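Local coordinates for protein peroxidase (Cellulomonas bogoriensis 69B4 = DSM 16987, PDB 6QZO) that binds heme b and, as a member of the DyP-type peroxidase family, probably uses peroxide to oxidise its substrates, at residues V30-E35 against G368-G373; H124-F129 against V359-F364. All blocks are in the same frame, centred on the assembly; numbering follows the deposited sequence.

Contact 1: V30-E35 against G368-G373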
loop_
_atom_site.group_PDB
_atom_site.type_symbol
_atom_site.label_atom_id
_atom_site.label_comp_id
_atom_site.label_asym_id
_atom_site.label_seq_id
_atom_site.Cartn_x
_atom_site.Cartn_y
_atom_site.Cartn_z
ATOM N N VAL A 30 -13.800 -5.387 -15.659
ATOM C CA VAL A 30 -14.514 -6.591 -15.148
ATOM C C VAL A 30 -15.983 -6.226 -15.001
ATOM O O VAL A 30 -16.297 -5.317 -14.233
ATOM C CB VAL A 30 -13.949 -7.091 -13.812
ATOM C CG1 VAL A 30 -14.851 -8.164 -13.192
ATOM C CG2 VAL A 30 -12.502 -7.568 -13.952
ATOM N N PRO A 31 -16.918 -6.929 -15.698
ATOM C CA PRO A 31 -18.333 -6.575 -15.637
ATOM C C PRO A 31 -18.821 -6.668 -14.187
ATOM O O PRO A 31 -18.482 -7.635 -13.504
ATOM C CB PRO A 31 -19.038 -7.597 -16.547
ATOM C CG PRO A 31 -17.920 -8.072 -17.468
ATOM C CD PRO A 31 -16.674 -8.068 -16.599
ATOM N N CYS A 32 -19.554 -5.655 -13.737
ATOM C CA CYS A 32 -20.127 -5.591 -12.371
ATOM C C CYS A 32 -21.523 -6.250 -12.341
ATOM O O CYS A 32 -21.989 -6.547 -11.232
ATOM C CB CYS A 32 -20.197 -4.141 -11.908
ATOM S SG CYS A 32 -21.300 -3.115 -12.916
ATOM N N HIS A 33 -22.121 -6.499 -13.513
ATOM C CA HIS A 33 -23.438 -7.167 -13.678
ATOM C C HIS A 33 -23.274 -8.669 -13.918
ATOM O O HIS A 33 -22.369 -9.066 -14.689
ATOM C CB HIS A 33 -24.234 -6.555 -14.839
ATOM C CG HIS A 33 -24.540 -5.113 -14.643
ATOM N ND1 HIS A 33 -24.178 -4.156 -15.569
ATOM C CD2 HIS A 33 -25.127 -4.458 -13.624
ATOM C CE1 HIS A 33 -24.547 -2.969 -15.137
ATOM N NE2 HIS A 33 -25.138 -3.125 -13.942
ATOM N N GLY A 34 -24.143 -9.459 -13.300
ATOM C CA GLY A 34 -24.271 -10.905 -13.560
ATOM C C GLY A 34 -25.166 -11.562 -12.521
ATOM O O GLY A 34 -25.689 -10.840 -11.657
ATOM N N GLU A 35 -25.339 -12.881 -12.624
ATOM C CA GLU A 35 -25.955 -13.767 -11.603
ATOM C C GLU A 35 -25.337 -13.447 -10.232
ATOM O O GLU A 35 -26.090 -13.400 -9.243
ATOM C CB GLU A 35 -25.762 -15.240 -12.015
ATOM C CG GLU A 35 -26.526 -16.234 -11.153
ATOM C CD GLU A 35 -26.646 -17.650 -11.702
ATOM O OE1 GLU A 35 -25.934 -17.975 -12.655
ATOM O OE2 GLU A 35 -27.354 -18.463 -11.076
ATOM N N GLY A 368 -26.713 -11.401 -4.015
ATOM C CA GLY A 368 -26.474 -11.878 -5.381
ATOM C C GLY A 368 -26.142 -10.700 -6.264
ATOM O O GLY A 368 -26.136 -9.576 -5.747
ATOM N N GLY A 369 -25.862 -10.958 -7.535
ATOM C CA GLY A 369 -25.588 -9.917 -8.534
ATOM C C GLY A 369 -26.867 -9.200 -8.951
ATOM O O GLY A 369 -27.948 -9.464 -8.351
ATOM N N TRP A 370 -26.732 -8.321 -9.943
ATOM C CA TRP A 370 -27.818 -7.466 -10.470
ATOM C C TRP A 370 -27.507 -7.127 -11.927
ATOM O O TRP A 370 -26.345 -7.345 -12.348
ATOM C CB TRP A 370 -28.000 -6.225 -9.582
ATOM C CG TRP A 370 -27.031 -5.109 -9.814
ATOM C CD1 TRP A 370 -27.239 -3.994 -10.578
ATOM C CD2 TRP A 370 -25.737 -4.944 -9.207
ATOM N NE1 TRP A 370 -26.142 -3.172 -10.529
ATOM C CE2 TRP A 370 -25.207 -3.721 -9.688
ATOM C CE3 TRP A 370 -24.955 -5.719 -8.340
ATOM C CZ2 TRP A 370 -23.938 -3.264 -9.331
ATOM C CZ3 TRP A 370 -23.707 -5.260 -7.979
ATOM C CH2 TRP A 370 -23.204 -4.053 -8.478
ATOM N N SER A 371 -28.535 -6.671 -12.649
ATOM C CA SER A 371 -28.504 -6.302 -14.085
ATOM C C SER A 371 -28.789 -4.813 -14.228
ATOM O O SER A 371 -29.301 -4.213 -13.266
ATOM C CB SER A 371 -29.510 -7.102 -14.868
ATOM O OG SER A 371 -29.168 -8.472 -14.833
ATOM N N ALA A 372 -28.484 -4.265 -15.402
ATOM C CA ALA A 372 -28.731 -2.850 -15.754
ATOM C C ALA A 372 -30.128 -2.469 -15.257
ATOM O O ALA A 372 -31.072 -3.153 -15.664
ATOM C CB ALA A 372 -28.591 -2.678 -17.248
ATOM N N GLY A 373 -30.241 -1.467 -14.375
ATOM C CA GLY A 373 -31.530 -0.947 -13.882
ATOM C C GLY A 373 -31.935 -1.495 -12.520
ATOM O O GLY A 373 -32.896 -0.987 -11.953
#
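Two irregular loops, 30-35 near the start of the modelled chain and 368-373 near its end, meet at a wide angle. Gly369, first of the second loop to bond across, gives its N-H to Glu35 O, with Gly369 N 3.0 Å from that oxygen, reaching the carbonyl from above its plane and not along a lone pair. Gly369 CA lies 3.3 Å from Gly34 O, in a CA-H...O contact. With no side chain, Gly369 lets Gly34 O come this close to its CA. Trp370 follows and contributes through both its main chain and its indole. Trp370 O takes the N-H of Gly34 in a longer, bent bond (Gly34 N at 3.2 Å, 142° at the hydrogen) and also meets His33 CA. Its CB points away from the first loop, but CG stands between the backbone N and the carbonyl carbon (chi1 80°), the crowded position, and the indole turns back toward His33. There the imidazole comes edge-on to the indole face in an offset edge-to-face pair, planes at 88°, with His33 CD2 3.5 Å from Trp370 NE1 in the five-membered ring. Glu76 of helix 61-78 accepts hydrogen bonds from both His33 NE2 and Trp370 NE1 through one oxygen, OE2, which would help to hold both rings in their rotation. Further over the same indole face lies Cys32 O, 3.9 Å from Trp370 CZ3, while Cys32 SG covers one face of the imidazole and makes an oblique sulfur-aromatic contact with the six-membered ring of Trp370. Ala372 closes the second loop's share, its N lying over the opposite face of His33. Far from the heme, this is a T-shaped aromatic pair joined by a shared carboxylate, tying both terminal loops to helix 61-78.

Contact 2: H124-F129 against V359-F364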
loop_
_atom_site.group_PDB
_atom_site.type_symbol
_atom_site.label_atom_id
_atom_site.label_comp_id
_atom_site.label_asym_id
_atom_site.label_seq_id
_atom_site.Cartn_x
_atom_site.Cartn_y
_atom_site.Cartn_z
ATOM N N HIS A 124 -23.845 -13.610 12.059
ATOM C CA HIS A 124 -23.475 -13.250 13.450
ATOM C C HIS A 124 -21.959 -13.353 13.561
ATOM O O HIS A 124 -21.332 -14.053 12.771
ATOM C CB HIS A 124 -24.209 -14.159 14.467
ATOM C CG HIS A 124 -23.895 -15.608 14.310
ATOM N ND1 HIS A 124 -22.647 -16.118 14.570
ATOM C CD2 HIS A 124 -24.635 -16.655 13.920
ATOM C CE1 HIS A 124 -22.623 -17.421 14.328
ATOM N NE2 HIS A 124 -23.831 -17.778 13.926
ATOM N N PRO A 125 -21.309 -12.662 14.526
ATOM C CA PRO A 125 -19.867 -12.849 14.736
ATOM C C PRO A 125 -19.531 -14.332 14.925
ATOM O O PRO A 125 -20.348 -15.066 15.465
ATOM C CB PRO A 125 -19.587 -12.061 16.020
ATOM C CG PRO A 125 -20.706 -11.008 16.059
ATOM C CD PRO A 125 -21.913 -11.668 15.433
ATOM N N LEU A 126 -18.352 -14.763 14.474
ATOM C CA LEU A 126 -17.888 -16.147 14.744
ATOM C C LEU A 126 -17.929 -16.361 16.250
ATOM O O LEU A 126 -17.813 -15.406 17.012
ATOM C CB LEU A 126 -16.478 -16.330 14.177
ATOM C CG LEU A 126 -16.374 -16.231 12.654
ATOM C CD1 LEU A 126 -14.921 -16.303 12.227
ATOM C CD2 LEU A 126 -17.169 -17.319 11.970
ATOM N N PRO A 127 -18.134 -17.604 16.734
ATOM C CA PRO A 127 -18.011 -17.880 18.164
ATOM C C PRO A 127 -16.572 -17.602 18.595
ATOM O O PRO A 127 -15.680 -17.617 17.759
ATOM C CB PRO A 127 -18.416 -19.359 18.306
ATOM C CG PRO A 127 -18.254 -19.949 16.937
ATOM C CD PRO A 127 -18.461 -18.810 15.955
ATOM N N PRO A 128 -16.294 -17.382 19.894
ATOM C CA PRO A 128 -14.927 -17.101 20.340
ATOM C C PRO A 128 -14.063 -18.376 20.309
ATOM O O PRO A 128 -14.578 -19.464 20.518
ATOM C CB PRO A 128 -15.109 -16.582 21.774
ATOM C CG PRO A 128 -16.385 -17.269 22.258
ATOM C CD PRO A 128 -17.256 -17.443 21.014
ATOM N N PHE A 129 -12.775 -18.213 20.012
ATOM C CA PHE A 129 -11.768 -19.302 19.993
ATOM C C PHE A 129 -10.647 -18.946 20.970
ATOM O O PHE A 129 -10.352 -17.743 21.111
ATOM C CB PHE A 129 -11.256 -19.512 18.568
ATOM C CG PHE A 129 -12.341 -19.949 17.622
ATOM C CD1 PHE A 129 -12.846 -21.233 17.703
ATOM C CD2 PHE A 129 -12.882 -19.082 16.677
ATOM C CE1 PHE A 129 -13.885 -21.636 16.883
ATOM C CE2 PHE A 129 -13.885 -19.508 15.820
ATOM C CZ PHE A 129 -14.390 -20.784 15.930
ATOM N N VAL A 359 -6.464 -11.064 15.020
ATOM C CA VAL A 359 -6.636 -9.743 15.704
ATOM C C VAL A 359 -7.912 -9.046 15.210
ATOM O O VAL A 359 -8.264 -8.009 15.802
ATOM C CB VAL A 359 -5.386 -8.857 15.558
ATOM C CG1 VAL A 359 -4.201 -9.493 16.273
ATOM C CG2 VAL A 359 -5.036 -8.552 14.108
ATOM N N GLY A 360 -8.608 -9.616 14.226
ATOM C CA GLY A 360 -9.866 -9.064 13.697
ATOM C C GLY A 360 -10.754 -10.145 13.118
ATOM O O GLY A 360 -10.207 -11.066 12.491
ATOM N N SER A 361 -12.074 -10.016 13.312
ATOM C CA SER A 361 -13.093 -10.972 12.810
ATOM C C SER A 361 -14.355 -10.217 12.397
ATOM O O SER A 361 -14.909 -9.425 13.226
ATOM C CB SER A 361 -13.425 -12.028 13.826
ATOM O OG SER A 361 -14.036 -13.150 13.175
ATOM N N ALA A 362 -14.827 -10.464 11.167
ATOM C CA ALA A 362 -16.087 -9.896 10.661
ATOM C C ALA A 362 -16.786 -10.914 9.763
ATOM O O ALA A 362 -16.095 -11.581 8.948
ATOM C CB ALA A 362 -15.780 -8.631 9.938
ATOM N N VAL A 363 -18.109 -11.015 9.916
ATOM C CA VAL A 363 -18.976 -11.887 9.078
ATOM C C VAL A 363 -19.975 -10.992 8.360
ATOM O O VAL A 363 -20.514 -10.087 9.014
ATOM C CB VAL A 363 -19.688 -12.955 9.930
ATOM C CG1 VAL A 363 -20.454 -13.924 9.064
ATOM C CG2 VAL A 363 -18.697 -13.684 10.820
ATOM N N PHE A 364 -20.186 -11.241 7.068
ATOM C CA PHE A 364 -21.118 -10.467 6.206
ATOM C C PHE A 364 -21.900 -11.427 5.315
ATOM O O PHE A 364 -21.367 -12.495 4.922
ATOM C CB PHE A 364 -20.367 -9.465 5.331
ATOM C CG PHE A 364 -19.533 -8.497 6.123
ATOM C CD1 PHE A 364 -20.088 -7.345 6.642
ATOM C CD2 PHE A 364 -18.200 -8.759 6.378
ATOM C CE1 PHE A 364 -19.320 -6.463 7.388
ATOM C CE2 PHE A 364 -17.445 -7.874 7.122
ATOM C CZ PHE A 364 -17.999 -6.735 7.622
#
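Val363 and Ser361, alternate residues on one face of strand 356-366, carry their side chains up to the loop 124-129. Between them Ala362 turns the other way, as strand alternation requires. In Val363, CG1 stands anti to the backbone N (chi1 -174°), which sets CG2 beside that N and brings it up to the loop. There Val363 CG2 lies 3.3 Å from His124 O and 3.8 Å from Leu126 N, so one methyl packs against the main chain of 124-126. Beta-branched valine suits a strand and presents a compact methyl here.

Leu126 comes at Val363 about at a right angle. Its CG is anti to the carbonyl carbon and CD1 is anti to CA (chi2 175°), an extended shape that straddles the two strand residues: Leu126 CG touches Val363 CG2 at 3.9 Å, whereas Leu126 CD1 reaches Ser361 OG at 3.4 Å. Ser361 holds OG anti to its own N, and the hydroxyl, though met here by a methyl group, is hydrogen-bonded to Arg234.

No hydrogen bond crosses between the segments. Within the loop, His124 folds its ring back so that His124 ND1 donates to Pro125 O at 2.7 Å, nearly straight at 165° and in the imidazole plane, while NE2 bonds to Asp336. Strand 356-366 is, within this chain, an outermost strand of its antiparallel sheet, paired with strand 229-238, from which Arg234 also touches Leu126; Val359 and Ser361 bond through the main chain to Asp135 and Asp140 as well. Helix 335-338 adds Val335 against both Leu126 and Val363, and Thr340 of helix 340-348 meets Leu126.

Both contacts join the N-terminal part of the chain to its C-terminal part, and contact 2 is nested along the sequence inside the long loop closed by contact 1. Their centres are about 29 Å apart. Contact 1 lies farther from the chain centre, and pairs two irregular loops through main-chain hydrogen bonds and aromatic rings whose polar atoms share a helix carboxylate. Contact 2 lays a loop against a sheet strand through van der Waals contacts, chiefly of aliphatic groups, with no hydrogen bond across, its polar side-chain atoms being bonded within the loop or to other parts of the chain. Each is partly buried. Only contact 2 comes near the cofactor, the side chain of Leu126 being about 8 Å from the heme.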